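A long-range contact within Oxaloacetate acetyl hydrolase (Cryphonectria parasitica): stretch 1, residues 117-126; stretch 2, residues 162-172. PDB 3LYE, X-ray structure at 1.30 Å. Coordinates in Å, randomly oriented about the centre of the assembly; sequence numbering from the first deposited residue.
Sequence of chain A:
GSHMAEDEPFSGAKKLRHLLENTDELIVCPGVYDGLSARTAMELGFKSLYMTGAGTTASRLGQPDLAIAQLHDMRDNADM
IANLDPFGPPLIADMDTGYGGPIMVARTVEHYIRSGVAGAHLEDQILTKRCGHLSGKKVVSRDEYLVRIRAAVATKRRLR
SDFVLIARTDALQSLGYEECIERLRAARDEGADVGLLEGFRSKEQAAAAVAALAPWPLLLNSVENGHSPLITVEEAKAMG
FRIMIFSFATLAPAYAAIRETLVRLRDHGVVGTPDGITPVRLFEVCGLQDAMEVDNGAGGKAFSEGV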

# COMPACT_ATOMS: atom_id res chain seq x y z
N VAL A 117 4.15 7.08 16.05
CA VAL A 117 3.06 7.96 16.42
C VAL A 117 3.11 8.17 17.94
O VAL A 117 3.39 7.27 18.70
N ALA A 118 2.89 9.41 18.35
CA ALA A 118 2.97 9.79 19.76
C ALA A 118 1.78 9.46 20.62
O ALA A 118 1.91 9.17 21.82
N GLY A 119 0.61 9.52 20.04
CA GLY A 119 -0.61 9.24 20.75
C GLY A 119 -1.77 9.16 19.77
O GLY A 119 -1.62 9.46 18.58
N ALA A 120 -2.93 8.77 20.28
CA ALA A 120 -4.12 8.64 19.45
C ALA A 120 -5.37 8.64 20.27
O ALA A 120 -5.34 8.29 21.45
N HIS A 121 -6.49 9.04 19.66
CA HIS A 121 -7.81 9.04 20.30
C HIS A 121 -8.63 7.87 19.78
O HIS A 121 -8.70 7.59 18.57
N LEU A 122 -9.28 7.21 20.74
CA LEU A 122 -10.09 6.00 20.56
C LEU A 122 -11.45 6.27 21.15
O LEU A 122 -11.55 6.60 22.32
N GLU A 123 -12.49 6.11 20.34
CA GLU A 123 -13.84 6.42 20.70
C GLU A 123 -14.80 5.30 20.93
O GLU A 123 -14.47 4.13 20.75
N ASP A 124 -15.98 5.70 21.40
CA ASP A 124 -17.07 4.80 21.72
C ASP A 124 -18.14 4.69 20.65
O ASP A 124 -19.19 4.13 20.92
N GLN A 125 -17.91 5.20 19.45
CA GLN A 125 -18.94 5.08 18.41
C GLN A 125 -19.07 3.68 17.84
O GLN A 125 -18.18 2.85 17.99
N ILE A 126 -20.18 3.41 17.17
CA ILE A 126 -20.36 2.11 16.57
C ILE A 126 -19.36 2.13 15.42
O ILE A 126 -19.07 3.19 14.87
N ASP A 162 5.61 4.92 25.68
CA ASP A 162 5.11 6.12 26.32
C ASP A 162 3.88 6.66 25.58
O ASP A 162 3.38 7.71 25.94
N PHE A 163 3.41 5.92 24.57
CA PHE A 163 2.23 6.30 23.76
C PHE A 163 1.13 6.91 24.64
O PHE A 163 0.74 6.31 25.62
N VAL A 164 0.56 8.02 24.16
CA VAL A 164 -0.49 8.70 24.90
C VAL A 164 -1.85 8.32 24.33
O VAL A 164 -2.20 8.69 23.20
N LEU A 165 -2.60 7.55 25.12
CA LEU A 165 -3.90 7.10 24.71
C LEU A 165 -4.96 8.07 25.20
O LEU A 165 -5.09 8.30 26.40
N ILE A 166 -5.71 8.63 24.26
CA ILE A 166 -6.78 9.56 24.54
C ILE A 166 -8.08 8.84 24.37
O ILE A 166 -8.39 8.28 23.31
N ALA A 167 -8.86 8.81 25.45
CA ALA A 167 -10.17 8.19 25.47
C ALA A 167 -11.19 9.21 25.05
O ALA A 167 -11.44 10.17 25.77
N ARG A 168 -11.80 8.99 23.90
CA ARG A 168 -12.84 9.88 23.37
C ARG A 168 -14.23 9.29 23.56
O ARG A 168 -14.42 8.09 23.36
N THR A 169 -15.17 10.14 23.96
CA THR A 169 -16.55 9.72 24.11
C THR A 169 -17.39 10.67 23.25
O THR A 169 -17.27 11.89 23.32
N ASP A 170 -18.24 10.03 22.47
CA ASP A 170 -19.17 10.70 21.59
C ASP A 170 -20.59 10.54 22.15
O ASP A 170 -21.56 10.73 21.44
N ALA A 171 -20.70 10.21 23.44
CA ALA A 171 -22.00 10.01 24.08
C ALA A 171 -22.82 11.25 24.48
O ALA A 171 -23.98 11.09 24.87
N LEU A 172 -22.28 12.45 24.39
CA LEU A 172 -23.05 13.63 24.80
C LEU A 172 -24.43 13.80 24.21
O LEU A 172 -25.40 13.99 24.94

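The strongest side-chain contacts gather just past the paired strands, around D124. With chi1 in p, the end of its side chain comes nearer to stretch 2, although its CA-to-CB bond points sideways. There it takes two short hydrogen bonds: T169 OG1 donates to D124 OD1 at 2.7 Å, and the backbone D170 N donates to D124 OD2, also at 2.7 Å. T169, in rotamer t, also accepts through OG1 from A171 N at 3.2 Å, so its hydroxyl links the turn to D124.

R168 has the largest area covered by the other stretch, 100 Å². It points toward stretch 1 in an extended chain (t, t, t) and forms a salt bridge with D170 (m) within its own stretch, R168 NE to D170 OD2 and R168 NH2 to D170 OD1 both measuring 2.9 Å. E123 (p) places OE2 over one face of the guanidinium, 3.5 Å from R168 NE; because no N-H points at this oxygen, the salt bridge is one of charge alone. Q125 (m) adds a weak hydrogen bond from NE2 to D170 OD2 at 3.4 Å, and H121 CE1 approaches R168 NH1 to 3.7 Å.

Farther back, parallel backbone pairing sets which side chains share a face. H121 (p) and I166 (m) lie on one, with H121 CB 3.8 Å from I166 CG2. G119 belongs to this face too, but a CB there would sit only 2.5 Å from V164 O. On the other face, L122 CB rests 4.3 Å from L165 CD1; both leucines adopt t, p. F163 (t) brings its ring to stretch 1 at the start of the pairing: G119 CA lies over one ring face in a CH-pi contact, 3.8 Å from the F163 ring centroid, while A120 CB meets F163 CZ at 3.7 Å and V117 CG1 (t) approaches F163 CE2 at 4.1 Å.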

# COMPACT_ATOMS: atom_id res chain seq x y z
CB VAL A 117 1.73 7.37 15.96
CG1 VAL A 117 0.57 8.24 16.39
CG2 VAL A 117 1.72 7.15 14.46
CB ALA A 118 3.32 11.26 19.91
CB ALA A 120 -4.07 7.31 18.67
CB HIS A 121 -8.52 10.39 20.28
CG HIS A 121 -8.83 10.97 18.93
ND1 HIS A 121 -9.91 10.57 18.17
CD2 HIS A 121 -8.29 12.03 18.30
CE1 HIS A 121 -9.99 11.35 17.10
NE2 HIS A 121 -9.00 12.23 17.14
CB LEU A 122 -9.35 4.87 21.28
CG LEU A 122 -10.01 3.51 21.37
CD1 LEU A 122 -10.41 2.99 20.01
CD2 LEU A 122 -9.04 2.53 22.05
CB GLU A 123 -14.39 7.37 19.60
CG GLU A 123 -14.70 6.66 18.29
CD GLU A 123 -14.57 7.53 17.05
OE1 GLU A 123 -15.24 7.22 16.05
OE2 GLU A 123 -13.77 8.47 17.04
CB ASP A 124 -17.65 5.12 23.10
CG ASP A 124 -18.19 6.53 23.22
OD1 ASP A 124 -18.78 6.80 24.28
OD2 ASP A 124 -17.94 7.36 22.32
CB GLN A 125 -18.58 5.94 17.21
CG GLN A 125 -18.62 7.36 17.46
CD GLN A 125 -18.64 8.15 16.15
OE1 GLN A 125 -19.47 7.93 15.28
NE2 GLN A 125 -17.73 9.06 16.03
CB ILE A 126 -21.81 1.89 16.11
CG1 ILE A 126 -22.61 1.37 17.29
CG2 ILE A 126 -21.89 0.93 14.95
CD1 ILE A 126 -22.62 2.32 18.40
CB ASP A 162 6.17 7.20 26.33
CG ASP A 162 7.13 7.08 27.49
OD1 ASP A 162 8.13 7.79 27.46
OD2 ASP A 162 6.88 6.32 28.43
CB PHE A 163 1.71 5.05 23.05
CG PHE A 163 0.71 5.29 21.94
CD1 PHE A 163 -0.63 4.98 22.14
CD2 PHE A 163 1.11 5.75 20.71
CE1 PHE A 163 -1.55 5.14 21.13
CE2 PHE A 163 0.18 5.88 19.70
CZ PHE A 163 -1.12 5.55 19.91
CB VAL A 164 -0.27 10.21 24.81
CG1 VAL A 164 -1.41 10.99 25.45
CG2 VAL A 164 1.07 10.56 25.45
CB LEU A 165 -4.19 5.69 25.23
CG LEU A 165 -5.57 5.17 24.75
CD1 LEU A 165 -5.56 4.85 23.23
CD2 LEU A 165 -5.96 3.96 25.56
CB ILE A 166 -6.73 10.76 23.57
CG1 ILE A 166 -5.41 11.53 23.70
CG2 ILE A 166 -7.96 11.68 23.76
CD1 ILE A 166 -4.81 11.94 22.33
CB ALA A 167 -10.51 7.64 26.86
CB ARG A 168 -12.62 10.09 21.86
CG ARG A 168 -13.81 10.73 21.14
CD ARG A 168 -13.45 11.09 19.72
NE ARG A 168 -14.65 11.25 18.93
CZ ARG A 168 -14.66 11.76 17.71
NH1 ARG A 168 -13.54 12.23 17.17
NH2 ARG A 168 -15.79 11.84 17.03
CB THR A 169 -17.11 9.64 25.55
OG1 THR A 169 -18.49 9.24 25.48
CG2 THR A 169 -17.03 10.92 26.28
CB ASP A 170 -19.13 10.01 20.23
CG ASP A 170 -17.94 10.43 19.42
OD1 ASP A 170 -17.95 11.57 18.94
OD2 ASP A 170 -16.99 9.63 19.27
CB ALA A 171 -21.81 9.15 25.34
CB LEU A 172 -22.24 14.91 24.59
CG LEU A 172 -22.85 16.17 25.19
CD1 LEU A 172 -22.83 16.15 26.71
CD2 LEU A 172 -22.10 17.38 24.68